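Local atomic coordinates of putative glycosyltransferase (Mannosyltransferase) involved in glycosylating the PBCV-1 major capsid protein (Paramecium bursaria Chlorella virus 1, PDB entry 2P6W), a protein that is the N-terminal domain of a putative glycosyltransferase that probably uses a nucleotide sugar and manganese to glycosylate the viral major capsid protein. Residues 73-78 / 103-108; 125-128 / 134-137; 173-178 / 185-190; 28-33 / 38-43. One frame throughout, in Å; residues are numbered along the deposited sequence.

Contact 1 (73-78 / 103-108); sequences TEWFLW and PNILYH
Trp75 reaches across to 103-108 with the far rim of its indole, where CH2 lies 3.4 Å from Ile105 O and equally close to ND1 of His108. Its CB does not point at 103-108, but the length of the indole brings its end across, bridging backbones whose nearest CA atoms, those of Trp75 and Leu106, are 8.9 Å apart. His108, whose CB points toward 73-78, receives the tryptophan at the imidazole edge; the six-membered ring and the imidazole stand oblique, planes 54° apart and centroids 5.0 Å apart. In the mixed central sheet of this GT-A-type domain, strand 124-128 runs between strands 75-79 and 107-110, so the indole crosses past an intervening strand, and His128 of that strand meets it edge-to-face. Ile105 works in two places: its CG2 touches Trp75 CH2 at 4.3 Å and also sits over one face of the His108 ring, towards the rim. Leu106 contributes its carbonyl oxygen, 3.8 Å from Trp75 CZ3, while its side chain heads off to Arg168.

Contact 2 (125-128 / 134-137); sequences KFVH and IEKI
Lys125 and Glu135 form a salt bridge between strand 124-128 and helix 132-140, their side chains arriving from opposite directions. Lys125 NZ donates to Glu135 OE2 at 3.0 Å, meeting that oxygen on its syn side but 27° out of the carboxylate plane. A second, weak bond runs from Lys125 NZ to Glu135 OE1 at 3.1 Å, so the ammonium group straddles both oxygens. The lysine leaves its strand fully extended through chi2 and then bends at chi3 (71°), while the glutamate folds at chi2 (-75°). Apolar contact accompanies the ion pair: Val127, two residues along the same face of the strand, sets its CG1 3.9 Å from CG of Glu135, so the aliphatic part of the acid rests on the sheet. Further polar partners surround the pair: Tyr107 OH bonds to Glu135 OE2, Ser60 OG to Glu135 OE1, and Glu153 makes another salt bridge with Lys125. Arg59, a residue that binds UDP-glucose, has its side chain about 4 Å from that of Lys125. Two carboxylates beside one buried ammonium probably favour its charged form, and with both glutamate oxygens engaged by several partners, rotation of the carboxylate is restrained.

Contact 3 (173-178 / 185-190); sequences DPYTLN and PEHVKD
A water joins the two loops by donating to both Tyr175 O and His187 O, at 2.8 Å from each. Above this bridge the side chains of the same two residues lie side by side and point the same way, each with CG anti to its carbonyl carbon. Their rings form an offset stack, planes 14° apart and centroids 4.5 Å apart. The slip brings Tyr175 CB over the imidazole in a CH-pi contact, 3.9 Å from the centroid of the His187 ring, while His187 NE2 lies over the rim of the phenol face. Pro174 CD lies over the opposite phenol face, and Tyr184 adds an edge-to-face ring. These loops flank strand 179-180 of the small three-stranded sheet, whose central strand, 193-195, carries the manganese ligand His195; Asn178, at the end of 173-178, accepts a hydrogen bond from His195 ND1. Farther along, Thr176 turns CG2 to 4.1 Å from Asp190 O. The backbone of Thr176 is hydrogen-bonded to Leu192 and to Phe193, the first residue of strand 193-195.

Contact 4 (28-33 / 38-43); sequences LVEEYC and YNFYYE
Phe40 and Val29 pack helix 20-36 against strand 39-43, the second half of the beta-alpha-beta unit that begins with strand 8-13; the short segments run nearly antiparallel, at 157°. Phe40 sends its ring up to the helix with CG anti to the backbone N (chi1 179°), and Val29 CG1 meets its CE1 at 3.6 Å. Glu30, extended beyond CG, runs over one face of that ring toward its CD2/CE2 rim, CB being 3.7 Å from Phe40 CE2, with the carboxylate plane turned 46° from the ring. Cys33 SG, anti to its carbonyl carbon, lies 3.6 Å from Asn39 O and meets the Phe40 ring obliquely, 5.0 Å from its centroid. Where the chain turns, Tyr38 N donates to Cys33 O at 3.0 Å, a bent bond. The hydroxyls of Tyr32 and Tyr38 are bonded to Lys92 O and Ile94 N, anchoring both phenols to one loop. Between these rings, Tyr32 CE2 touches the edge of the other at Tyr38 CE2, 3.5 Å away.

How the contacts relate
Contacts 1 and 2 are buried, contact 4 is partly so, and contact 3 lies at the surface. Strand 124-128 of contact 2 lies between the two strands that contact 1 joins, and the two contacts touch directly: Phe76 O and Val127 N probably pair between neighbouring strands. Contact 4 belongs to the same central sheet but at one of its outermost strands, with centres about 17 Å from contact 1 and 18 Å from contact 2. Contact 3 instead joins loops around the small sheet and, on the opposite side of the chain's centre from contact 2, touches none of the others. Chemistry follows position: aromatic packing in 1, a buried ion pair in 2, a water-bridged ring stack in 3, and largely apolar helix-strand packing in 4.

Contact 1 (73-78 / 103-108)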
loop_
_atom_site.group_PDB
_atom_site.type_symbol
_atom_site.label_atom_id
_atom_site.label_comp_id
_atom_site.label_asym_id
_atom_site.label_seq_id
_atom_site.Cartn_x
_atom_site.Cartn_y
_atom_site.Cartn_z
ATOM N N THR A 73 7.881 -12.008 -9.466
ATOM C CA THR A 73 7.308 -10.650 -9.373
ATOM C C THR A 73 8.241 -9.581 -9.923
ATOM O O THR A 73 9.436 -9.592 -9.638
ATOM C CB THR A 73 6.969 -10.288 -7.916
ATOM O OG1 THR A 73 6.143 -11.309 -7.340
ATOM C CG2 THR A 73 6.231 -8.945 -7.850
ATOM N N GLU A 74 7.698 -8.670 -10.733
ATOM C CA GLU A 74 8.427 -7.474 -11.149
ATOM C C GLU A 74 8.049 -6.272 -10.304
ATOM O O GLU A 74 8.922 -5.514 -9.888
ATOM C CB GLU A 74 8.153 -7.160 -12.610
ATOM C CG GLU A 74 8.648 -8.233 -13.552
ATOM C CD GLU A 74 8.238 -7.943 -14.973
ATOM O OE1 GLU A 74 8.874 -7.054 -15.576
ATOM O OE2 GLU A 74 7.274 -8.587 -15.461
ATOM N N TRP A 75 6.745 -6.099 -10.075
ATOM C CA TRP A 75 6.241 -5.018 -9.220
ATOM C C TRP A 75 5.459 -5.551 -8.037
ATOM O O TRP A 75 4.522 -6.340 -8.219
ATOM C CB TRP A 75 5.319 -4.078 -9.996
ATOM C CG TRP A 75 6.079 -3.141 -10.880
ATOM C CD1 TRP A 75 6.275 -3.258 -12.226
ATOM C CD2 TRP A 75 6.765 -1.955 -10.477
ATOM N NE1 TRP A 75 7.048 -2.222 -12.682
ATOM C CE2 TRP A 75 7.357 -1.400 -11.634
ATOM C CE3 TRP A 75 6.941 -1.306 -9.257
ATOM C CZ2 TRP A 75 8.105 -0.222 -11.601
ATOM C CZ3 TRP A 75 7.702 -0.123 -9.232
ATOM C CH2 TRP A 75 8.266 0.392 -10.391
ATOM N N PHE A 76 5.843 -5.111 -6.841
ATOM C CA PHE A 76 5.101 -5.409 -5.613
ATOM C C PHE A 76 4.242 -4.207 -5.308
ATOM O O PHE A 76 4.698 -3.072 -5.432
ATOM C CB PHE A 76 6.055 -5.659 -4.444
ATOM C CG PHE A 76 6.870 -6.907 -4.616
ATOM C CD1 PHE A 76 6.381 -8.139 -4.184
ATOM C CD2 PHE A 76 8.118 -6.848 -5.235
ATOM C CE1 PHE A 76 7.123 -9.293 -4.362
ATOM C CE2 PHE A 76 8.873 -8.015 -5.418
ATOM C CZ PHE A 76 8.364 -9.240 -4.981
ATOM N N LEU A 77 2.992 -4.451 -4.936
ATOM C CA LEU A 77 2.083 -3.356 -4.617
ATOM C C LEU A 77 1.556 -3.592 -3.205
ATOM O O LEU A 77 0.779 -4.516 -2.984
ATOM C CB LEU A 77 0.931 -3.307 -5.640
ATOM C CG LEU A 77 -0.201 -2.328 -5.320
ATOM C CD1 LEU A 77 0.342 -0.907 -5.121
ATOM C CD2 LEU A 77 -1.256 -2.343 -6.409
ATOM N N TRP A 78 1.992 -2.767 -2.253
ATOM C CA TRP A 78 1.458 -2.820 -0.890
ATOM C C TRP A 78 0.152 -2.032 -0.819
ATOM O O TRP A 78 0.127 -0.886 -1.266
ATOM C CB TRP A 78 2.444 -2.184 0.115
ATOM C CG TRP A 78 1.770 -1.992 1.431
ATOM C CD1 TRP A 78 1.180 -0.852 1.906
ATOM C CD2 TRP A 78 1.519 -3.008 2.413
ATOM N NE1 TRP A 78 0.589 -1.094 3.127
ATOM C CE2 TRP A 78 0.794 -2.407 3.465
ATOM C CE3 TRP A 78 1.845 -4.370 2.509
ATOM C CZ2 TRP A 78 0.376 -3.123 4.597
ATOM C CZ3 TRP A 78 1.441 -5.082 3.648
ATOM C CH2 TRP A 78 0.706 -4.456 4.670
ATOM N N PRO A 103 12.049 1.749 -16.996
ATOM C CA PRO A 103 12.812 0.722 -16.311
ATOM C C PRO A 103 13.669 1.256 -15.156
ATOM O O PRO A 103 14.168 0.464 -14.358
ATOM C CB PRO A 103 13.697 0.126 -17.437
ATOM C CG PRO A 103 13.845 1.205 -18.414
ATOM C CD PRO A 103 12.548 1.983 -18.369
ATOM N N ASN A 104 13.798 2.582 -15.057
ATOM C CA ASN A 104 14.643 3.214 -14.054
ATOM C C ASN A 104 13.927 3.438 -12.717
ATOM O O ASN A 104 14.566 3.761 -11.720
ATOM C CB ASN A 104 15.144 4.564 -14.565
ATOM C CG ASN A 104 16.252 5.143 -13.699
ATOM O OD1 ASN A 104 17.151 4.423 -13.251
ATOM N ND2 ASN A 104 16.195 6.449 -13.466
ATOM N N ILE A 105 12.603 3.304 -12.707
ATOM C CA ILE A 105 11.827 3.591 -11.487
ATOM C C ILE A 105 11.790 2.400 -10.518
ATOM O O ILE A 105 11.526 1.261 -10.938
ATOM C CB ILE A 105 10.399 4.087 -11.836
ATOM C CG1 ILE A 105 10.470 5.312 -12.757
ATOM C CG2 ILE A 105 9.610 4.425 -10.555
ATOM C CD1 ILE A 105 11.345 6.470 -12.215
ATOM N N LEU A 106 12.082 2.683 -9.236
ATOM C CA LEU A 106 12.036 1.698 -8.141
ATOM C C LEU A 106 10.794 1.859 -7.262
ATOM O O LEU A 106 10.338 0.885 -6.683
ATOM C CB LEU A 106 13.279 1.788 -7.257
ATOM C CG LEU A 106 14.640 1.404 -7.847
ATOM C CD1 LEU A 106 15.737 1.901 -6.921
ATOM C CD2 LEU A 106 14.787 -0.086 -8.102
ATOM N N TYR A 107 10.260 3.079 -7.157
ATOM C CA TYR A 107 9.064 3.324 -6.339
ATOM C C TYR A 107 8.085 4.233 -7.040
ATOM O O TYR A 107 8.488 5.256 -7.570
ATOM C CB TYR A 107 9.467 4.047 -5.046
ATOM C CG TYR A 107 10.072 3.167 -3.977
ATOM C CD1 TYR A 107 9.270 2.576 -2.993
ATOM C CD2 TYR A 107 11.443 2.936 -3.935
ATOM C CE1 TYR A 107 9.821 1.752 -2.011
ATOM C CE2 TYR A 107 11.997 2.130 -2.966
ATOM C CZ TYR A 107 11.182 1.532 -2.014
ATOM O OH TYR A 107 11.750 0.725 -1.044
ATOM N N HIS A 108 6.804 3.863 -7.032
ATOM C CA HIS A 108 5.733 4.791 -7.355
ATOM C C HIS A 108 4.949 5.062 -6.078
ATOM O O HIS A 108 4.504 4.117 -5.411
ATOM C CB HIS A 108 4.804 4.193 -8.413
ATOM C CG HIS A 108 5.422 4.136 -9.768
ATOM N ND1 HIS A 108 6.086 3.028 -10.238
ATOM C CD2 HIS A 108 5.521 5.075 -10.733
ATOM C CE1 HIS A 108 6.567 3.284 -11.441
ATOM N NE2 HIS A 108 6.220 4.513 -11.772
#

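Contact 2 (125-128 / 134-137)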
loop_
_atom_site.group_PDB
_atom_site.type_symbol
_atom_site.label_atom_id
_atom_site.label_comp_id
_atom_site.label_asym_id
_atom_site.label_seq_id
_atom_site.Cartn_x
_atom_site.Cartn_y
_atom_site.Cartn_z
ATOM N N LYS A 125 1.597 1.675 -2.270
ATOM C CA LYS A 125 3.023 1.869 -2.569
ATOM C C LYS A 125 3.486 0.766 -3.503
ATOM O O LYS A 125 3.365 -0.425 -3.177
ATOM C CB LYS A 125 3.852 1.820 -1.271
ATOM C CG LYS A 125 5.352 1.965 -1.462
ATOM C CD LYS A 125 6.118 1.888 -0.127
ATOM C CE LYS A 125 6.126 0.473 0.461
ATOM N NZ LYS A 125 7.196 0.358 1.554
ATOM N N PHE A 126 3.998 1.167 -4.669
ATOM C CA PHE A 126 4.565 0.248 -5.656
ATOM C C PHE A 126 6.056 0.167 -5.442
ATOM O O PHE A 126 6.729 1.192 -5.397
ATOM C CB PHE A 126 4.356 0.778 -7.080
ATOM C CG PHE A 126 2.937 0.703 -7.577
ATOM C CD1 PHE A 126 2.548 -0.326 -8.421
ATOM C CD2 PHE A 126 2.004 1.699 -7.255
ATOM C CE1 PHE A 126 1.234 -0.394 -8.926
ATOM C CE2 PHE A 126 0.680 1.632 -7.758
ATOM C CZ PHE A 126 0.314 0.593 -8.597
ATOM N N VAL A 127 6.563 -1.062 -5.344
ATOM C CA VAL A 127 7.982 -1.321 -5.103
ATOM C C VAL A 127 8.494 -2.307 -6.157
ATOM O O VAL A 127 8.004 -3.436 -6.238
ATOM C CB VAL A 127 8.193 -1.986 -3.714
ATOM C CG1 VAL A 127 9.687 -2.105 -3.406
ATOM C CG2 VAL A 127 7.492 -1.201 -2.620
ATOM N N HIS A 128 9.491 -1.897 -6.945
ATOM C CA HIS A 128 10.057 -2.759 -7.973
ATOM C C HIS A 128 10.852 -3.872 -7.301
ATOM O O HIS A 128 11.411 -3.668 -6.212
ATOM C CB HIS A 128 11.000 -1.958 -8.859
ATOM C CG HIS A 128 11.421 -2.682 -10.098
ATOM N ND1 HIS A 128 12.579 -3.431 -10.161
ATOM C CD2 HIS A 128 10.844 -2.782 -11.317
ATOM C CE1 HIS A 128 12.693 -3.962 -11.364
ATOM N NE2 HIS A 128 11.655 -3.583 -12.088
ATOM N N ILE A 134 16.283 -2.691 -0.535
ATOM C CA ILE A 134 15.971 -1.403 0.090
ATOM C C ILE A 134 14.906 -1.554 1.158
ATOM O O ILE A 134 15.042 -1.005 2.256
ATOM C CB ILE A 134 15.513 -0.360 -0.940
ATOM C CG1 ILE A 134 16.677 -0.042 -1.889
ATOM C CG2 ILE A 134 14.994 0.888 -0.218
ATOM C CD1 ILE A 134 16.336 0.952 -3.001
ATOM N N GLU A 135 13.848 -2.304 0.849
ATOM C CA GLU A 135 12.803 -2.533 1.849
ATOM C C GLU A 135 13.366 -3.245 3.087
ATOM O O GLU A 135 12.928 -3.004 4.211
ATOM C CB GLU A 135 11.662 -3.322 1.245
ATOM C CG GLU A 135 10.855 -2.483 0.256
ATOM C CD GLU A 135 9.965 -1.476 0.976
ATOM O OE1 GLU A 135 9.300 -1.860 1.955
ATOM O OE2 GLU A 135 9.922 -0.298 0.579
ATOM N N LYS A 136 14.337 -4.127 2.879
ATOM C CA LYS A 136 14.996 -4.767 4.004
ATOM C C LYS A 136 15.634 -3.724 4.920
ATOM O O LYS A 136 15.554 -3.839 6.149
ATOM C CB LYS A 136 16.062 -5.765 3.544
ATOM C CG LYS A 136 15.517 -7.078 3.039
ATOM C CD LYS A 136 16.658 -8.067 2.774
ATOM C CE LYS A 136 16.189 -9.350 2.096
ATOM N NZ LYS A 136 17.369 -10.246 1.858
ATOM N N ILE A 137 16.246 -2.701 4.324
ATOM C CA ILE A 137 16.814 -1.617 5.114
ATOM C C ILE A 137 15.729 -0.805 5.820
ATOM O O ILE A 137 15.860 -0.481 7.005
ATOM C CB ILE A 137 17.719 -0.696 4.248
ATOM C CG1 ILE A 137 18.900 -1.493 3.682
ATOM C CG2 ILE A 137 18.216 0.462 5.072
ATOM C CD1 ILE A 137 19.803 -2.073 4.734
#

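Contact 3 (173-178 / 185-190)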
loop_
_atom_site.group_PDB
_atom_site.type_symbol
_atom_site.label_atom_id
_atom_site.label_comp_id
_atom_site.label_asym_id
_atom_site.label_seq_id
_atom_site.Cartn_x
_atom_site.Cartn_y
_atom_site.Cartn_z
ATOM N N ASP A 173 -0.174 12.125 -8.387
ATOM C CA ASP A 173 -1.496 12.477 -7.866
ATOM C C ASP A 173 -2.146 11.210 -7.345
ATOM O O ASP A 173 -1.935 10.130 -7.908
ATOM C CB ASP A 173 -2.374 13.062 -8.966
ATOM C CG ASP A 173 -1.967 14.488 -9.362
ATOM O OD1 ASP A 173 -1.311 15.201 -8.564
ATOM O OD2 ASP A 173 -2.317 14.888 -10.490
ATOM N N PRO A 174 -2.922 11.324 -6.256
ATOM C CA PRO A 174 -3.535 10.153 -5.648
ATOM C C PRO A 174 -4.972 9.818 -6.062
ATOM O O PRO A 174 -5.570 8.884 -5.505
ATOM C CB PRO A 174 -3.531 10.541 -4.169
ATOM C CG PRO A 174 -3.887 12.017 -4.222
ATOM C CD PRO A 174 -3.131 12.536 -5.439
ATOM N N TYR A 175 -5.531 10.567 -7.008
ATOM C CA TYR A 175 -6.990 10.568 -7.206
ATOM C C TYR A 175 -7.582 9.228 -7.591
ATOM O O TYR A 175 -8.730 8.954 -7.241
ATOM C CB TYR A 175 -7.435 11.650 -8.197
ATOM C CG TYR A 175 -6.819 12.983 -7.890
ATOM C CD1 TYR A 175 -6.873 13.523 -6.594
ATOM C CD2 TYR A 175 -6.122 13.688 -8.875
ATOM C CE1 TYR A 175 -6.272 14.754 -6.307
ATOM C CE2 TYR A 175 -5.529 14.912 -8.599
ATOM C CZ TYR A 175 -5.609 15.442 -7.312
ATOM O OH TYR A 175 -5.002 16.655 -7.024
ATOM N N THR A 176 -6.802 8.408 -8.291
ATOM C CA THR A 176 -7.283 7.084 -8.680
ATOM C C THR A 176 -6.617 5.945 -7.913
ATOM O O THR A 176 -7.248 4.893 -7.735
ATOM C CB THR A 176 -7.103 6.808 -10.176
ATOM O OG1 THR A 176 -5.718 6.920 -10.515
ATOM C CG2 THR A 176 -7.934 7.798 -11.014
ATOM N N LEU A 177 -5.360 6.131 -7.491
ATOM C CA LEU A 177 -4.603 5.018 -6.898
ATOM C C LEU A 177 -4.384 5.065 -5.374
ATOM O O LEU A 177 -3.951 4.082 -4.781
ATOM C CB LEU A 177 -3.274 4.795 -7.626
ATOM C CG LEU A 177 -3.470 4.322 -9.078
ATOM C CD1 LEU A 177 -2.196 4.485 -9.869
ATOM C CD2 LEU A 177 -3.958 2.860 -9.168
ATOM N N ASN A 178 -4.666 6.202 -4.754
ATOM C CA ASN A 178 -4.636 6.267 -3.288
ATOM C C ASN A 178 -5.695 7.283 -2.890
ATOM O O ASN A 178 -5.404 8.344 -2.339
ATOM C CB ASN A 178 -3.244 6.637 -2.776
ATOM C CG ASN A 178 -3.096 6.438 -1.271
ATOM O OD1 ASN A 178 -4.079 6.212 -0.548
ATOM N ND2 ASN A 178 -1.848 6.502 -0.782
ATOM N N PRO A 185 -13.622 13.042 -1.802
ATOM C CA PRO A 185 -14.921 12.366 -1.931
ATOM C C PRO A 185 -15.419 12.339 -3.371
ATOM O O PRO A 185 -16.081 11.377 -3.764
ATOM C CB PRO A 185 -15.871 13.231 -1.082
ATOM C CG PRO A 185 -15.135 14.550 -0.885
ATOM C CD PRO A 185 -13.684 14.174 -0.861
ATOM N N GLU A 186 -15.111 13.399 -4.119
ATOM C CA GLU A 186 -15.547 13.578 -5.506
ATOM C C GLU A 186 -14.870 12.617 -6.492
ATOM O O GLU A 186 -15.357 12.428 -7.615
ATOM C CB GLU A 186 -15.312 15.036 -5.955
ATOM C CG GLU A 186 -13.838 15.446 -6.225
ATOM C CD GLU A 186 -13.044 15.906 -4.985
ATOM O OE1 GLU A 186 -13.477 15.631 -3.851
ATOM O OE2 GLU A 186 -11.958 16.522 -5.153
ATOM N N HIS A 187 -13.746 12.031 -6.074
ATOM C CA HIS A 187 -12.964 11.161 -6.945
ATOM C C HIS A 187 -13.211 9.692 -6.642
ATOM O O HIS A 187 -12.821 8.826 -7.435
ATOM C CB HIS A 187 -11.461 11.441 -6.807
ATOM C CG HIS A 187 -11.028 12.775 -7.335
ATOM N ND1 HIS A 187 -10.754 13.000 -8.668
ATOM C CD2 HIS A 187 -10.779 13.946 -6.699
ATOM C CE1 HIS A 187 -10.374 14.255 -8.833
ATOM N NE2 HIS A 187 -10.375 14.849 -7.651
ATOM N N VAL A 188 -13.823 9.403 -5.493
ATOM C CA VAL A 188 -14.036 8.015 -5.048
ATOM C C VAL A 188 -14.721 7.165 -6.118
ATOM O O VAL A 188 -14.279 6.054 -6.407
ATOM C CB VAL A 188 -14.836 7.932 -3.723
ATOM C CG1 VAL A 188 -15.245 6.483 -3.436
ATOM C CG2 VAL A 188 -14.006 8.480 -2.559
ATOM N N LYS A 189 -15.772 7.715 -6.721
ATOM C CA LYS A 189 -16.527 7.042 -7.789
ATOM C C LYS A 189 -15.656 6.483 -8.923
ATOM O O LYS A 189 -15.958 5.416 -9.471
ATOM C CB LYS A 189 -17.599 8.000 -8.359
ATOM C CG LYS A 189 -17.047 9.188 -9.179
ATOM C CD LYS A 189 -18.137 10.187 -9.612
ATOM C CE LYS A 189 -17.573 11.232 -10.560
ATOM N NZ LYS A 189 -18.495 12.396 -10.759
ATOM N N ASP A 190 -14.599 7.209 -9.280
ATOM C CA ASP A 190 -13.788 6.877 -10.447
ATOM C C ASP A 190 -12.442 6.275 -10.077
ATOM O O ASP A 190 -11.617 6.013 -10.956
ATOM C CB ASP A 190 -13.577 8.120 -11.317
ATOM C CG ASP A 190 -14.843 8.543 -12.050
ATOM O OD1 ASP A 190 -15.703 7.674 -12.345
ATOM O OD2 ASP A 190 -14.968 9.751 -12.325
HETATM O O HOH W 1 -10.674 8.831 -9.183
#

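Contact 4 (28-33 / 38-43)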
loop_
_atom_site.group_PDB
_atom_site.type_symbol
_atom_site.label_atom_id
_atom_site.label_comp_id
_atom_site.label_asym_id
_atom_site.label_seq_id
_atom_site.Cartn_x
_atom_site.Cartn_y
_atom_site.Cartn_z
ATOM N N LEU A 28 -12.104 -8.201 -1.612
ATOM C CA LEU A 28 -12.151 -7.387 -2.835
ATOM C C LEU A 28 -10.793 -7.341 -3.549
ATOM O O LEU A 28 -10.716 -7.423 -4.774
ATOM C CB LEU A 28 -12.656 -5.974 -2.519
ATOM C CG LEU A 28 -14.084 -5.905 -1.981
ATOM C CD1 LEU A 28 -14.465 -4.429 -1.801
ATOM C CD2 LEU A 28 -15.026 -6.600 -2.947
ATOM N N VAL A 29 -9.717 -7.239 -2.784
ATOM C CA VAL A 29 -8.380 -7.286 -3.388
ATOM C C VAL A 29 -8.093 -8.656 -4.009
ATOM O O VAL A 29 -7.597 -8.737 -5.147
ATOM C CB VAL A 29 -7.287 -6.822 -2.413
ATOM C CG1 VAL A 29 -5.893 -6.868 -3.072
ATOM C CG2 VAL A 29 -7.569 -5.400 -1.941
ATOM N N GLU A 30 -8.423 -9.728 -3.290
ATOM C CA GLU A 30 -8.204 -11.076 -3.818
ATOM C C GLU A 30 -8.986 -11.257 -5.136
ATOM O O GLU A 30 -8.461 -11.789 -6.138
ATOM C CB GLU A 30 -8.601 -12.135 -2.780
ATOM C CG GLU A 30 -8.177 -13.552 -3.185
ATOM C CD GLU A 30 -7.974 -14.514 -2.014
ATOM O OE1 GLU A 30 -8.433 -14.231 -0.882
ATOM O OE2 GLU A 30 -7.336 -15.576 -2.243
ATOM N N GLU A 31 -10.233 -10.783 -5.140
ATOM C CA GLU A 31 -11.063 -10.907 -6.329
ATOM C C GLU A 31 -10.402 -10.151 -7.463
ATOM O O GLU A 31 -10.289 -10.646 -8.587
ATOM C CB GLU A 31 -12.458 -10.316 -6.104
ATOM C CG GLU A 31 -13.316 -10.416 -7.360
ATOM C CD GLU A 31 -14.532 -9.513 -7.343
ATOM O OE1 GLU A 31 -14.661 -8.663 -6.424
ATOM O OE2 GLU A 31 -15.359 -9.656 -8.278
ATOM N N TYR A 32 -9.973 -8.928 -7.156
ATOM C CA TYR A 32 -9.340 -8.100 -8.175
ATOM C C TYR A 32 -8.113 -8.799 -8.786
ATOM O O TYR A 32 -7.923 -8.809 -10.011
ATOM C CB TYR A 32 -8.976 -6.744 -7.569
ATOM C CG TYR A 32 -8.353 -5.797 -8.573
ATOM C CD1 TYR A 32 -9.128 -5.201 -9.576
ATOM C CD2 TYR A 32 -6.986 -5.494 -8.511
ATOM C CE1 TYR A 32 -8.549 -4.334 -10.514
ATOM C CE2 TYR A 32 -6.400 -4.647 -9.437
ATOM C CZ TYR A 32 -7.182 -4.067 -10.441
ATOM O OH TYR A 32 -6.595 -3.227 -11.364
ATOM N N CYS A 33 -7.280 -9.399 -7.941
ATOM C CA CYS A 33 -6.122 -10.135 -8.433
ATOM C C CYS A 33 -6.514 -11.282 -9.370
ATOM O O CYS A 33 -5.882 -11.486 -10.406
ATOM C CB CYS A 33 -5.295 -10.658 -7.275
ATOM S SG CYS A 33 -4.441 -9.323 -6.397
ATOM N N TYR A 38 -3.066 -11.152 -11.329
ATOM C CA TYR A 38 -2.008 -10.716 -10.413
ATOM C C TYR A 38 -1.870 -11.715 -9.288
ATOM O O TYR A 38 -2.834 -12.380 -8.921
ATOM C CB TYR A 38 -2.315 -9.345 -9.798
ATOM C CG TYR A 38 -2.643 -8.246 -10.772
ATOM C CD1 TYR A 38 -1.870 -8.036 -11.916
ATOM C CD2 TYR A 38 -3.690 -7.355 -10.513
ATOM C CE1 TYR A 38 -2.160 -6.989 -12.812
ATOM C CE2 TYR A 38 -3.992 -6.313 -11.408
ATOM C CZ TYR A 38 -3.222 -6.135 -12.558
ATOM O OH TYR A 38 -3.505 -5.113 -13.441
ATOM N N ASN A 39 -0.675 -11.803 -8.696
ATOM C CA ASN A 39 -0.503 -12.643 -7.509
ATOM C C ASN A 39 -1.034 -11.861 -6.323
ATOM O O ASN A 39 -1.049 -10.634 -6.356
ATOM C CB ASN A 39 0.972 -12.967 -7.250
ATOM C CG ASN A 39 1.670 -13.568 -8.456
ATOM O OD1 ASN A 39 2.729 -13.074 -8.902
ATOM N ND2 ASN A 39 1.082 -14.617 -9.011
ATOM N N PHE A 40 -1.475 -12.572 -5.291
ATOM C CA PHE A 40 -1.985 -11.953 -4.083
ATOM C C PHE A 40 -1.339 -12.638 -2.880
ATOM O O PHE A 40 -1.427 -13.864 -2.753
ATOM C CB PHE A 40 -3.510 -12.091 -4.032
ATOM C CG PHE A 40 -4.126 -11.511 -2.806
ATOM C CD1 PHE A 40 -3.924 -10.178 -2.470
ATOM C CD2 PHE A 40 -4.912 -12.305 -1.974
ATOM C CE1 PHE A 40 -4.502 -9.630 -1.307
ATOM C CE2 PHE A 40 -5.498 -11.771 -0.816
ATOM C CZ PHE A 40 -5.301 -10.433 -0.496
ATOM N N TYR A 41 -0.651 -11.848 -2.048
ATOM C CA TYR A 41 -0.061 -12.333 -0.801
ATOM C C TYR A 41 -0.717 -11.617 0.359
ATOM O O TYR A 41 -0.768 -10.385 0.377
ATOM C CB TYR A 41 1.474 -12.115 -0.710
ATOM C CG TYR A 41 1.984 -12.716 0.569
ATOM C CD1 TYR A 41 2.297 -14.069 0.643
ATOM C CD2 TYR A 41 2.046 -11.960 1.738
ATOM C CE1 TYR A 41 2.696 -14.648 1.836
ATOM C CE2 TYR A 41 2.456 -12.522 2.937
ATOM C CZ TYR A 41 2.762 -13.880 2.982
ATOM O OH TYR A 41 3.148 -14.485 4.161
ATOM N N TYR A 42 -1.205 -12.382 1.341
ATOM C CA TYR A 42 -1.866 -11.772 2.507
ATOM C C TYR A 42 -1.308 -12.311 3.814
ATOM O O TYR A 42 -1.345 -13.528 4.049
ATOM C CB TYR A 42 -3.365 -12.053 2.440
ATOM C CG TYR A 42 -4.195 -11.188 3.338
ATOM C CD1 TYR A 42 -4.489 -9.864 2.986
ATOM C CD2 TYR A 42 -4.709 -11.682 4.543
ATOM C CE1 TYR A 42 -5.277 -9.056 3.841
ATOM C CE2 TYR A 42 -5.491 -10.897 5.371
ATOM C CZ TYR A 42 -5.775 -9.589 5.021
ATOM O OH TYR A 42 -6.564 -8.803 5.841
ATOM N N GLU A 43 -0.783 -11.426 4.662
ATOM C CA GLU A 43 -0.196 -11.844 5.927
ATOM C C GLU A 43 -1.257 -11.887 7.023
ATOM O O GLU A 43 -1.821 -10.856 7.398
ATOM C CB GLU A 43 0.942 -10.909 6.312
ATOM C CG GLU A 43 1.728 -11.357 7.562
ATOM C CD GLU A 43 2.574 -12.611 7.298
ATOM O OE1 GLU A 43 3.088 -12.763 6.162
ATOM O OE2 GLU A 43 2.717 -13.436 8.229
#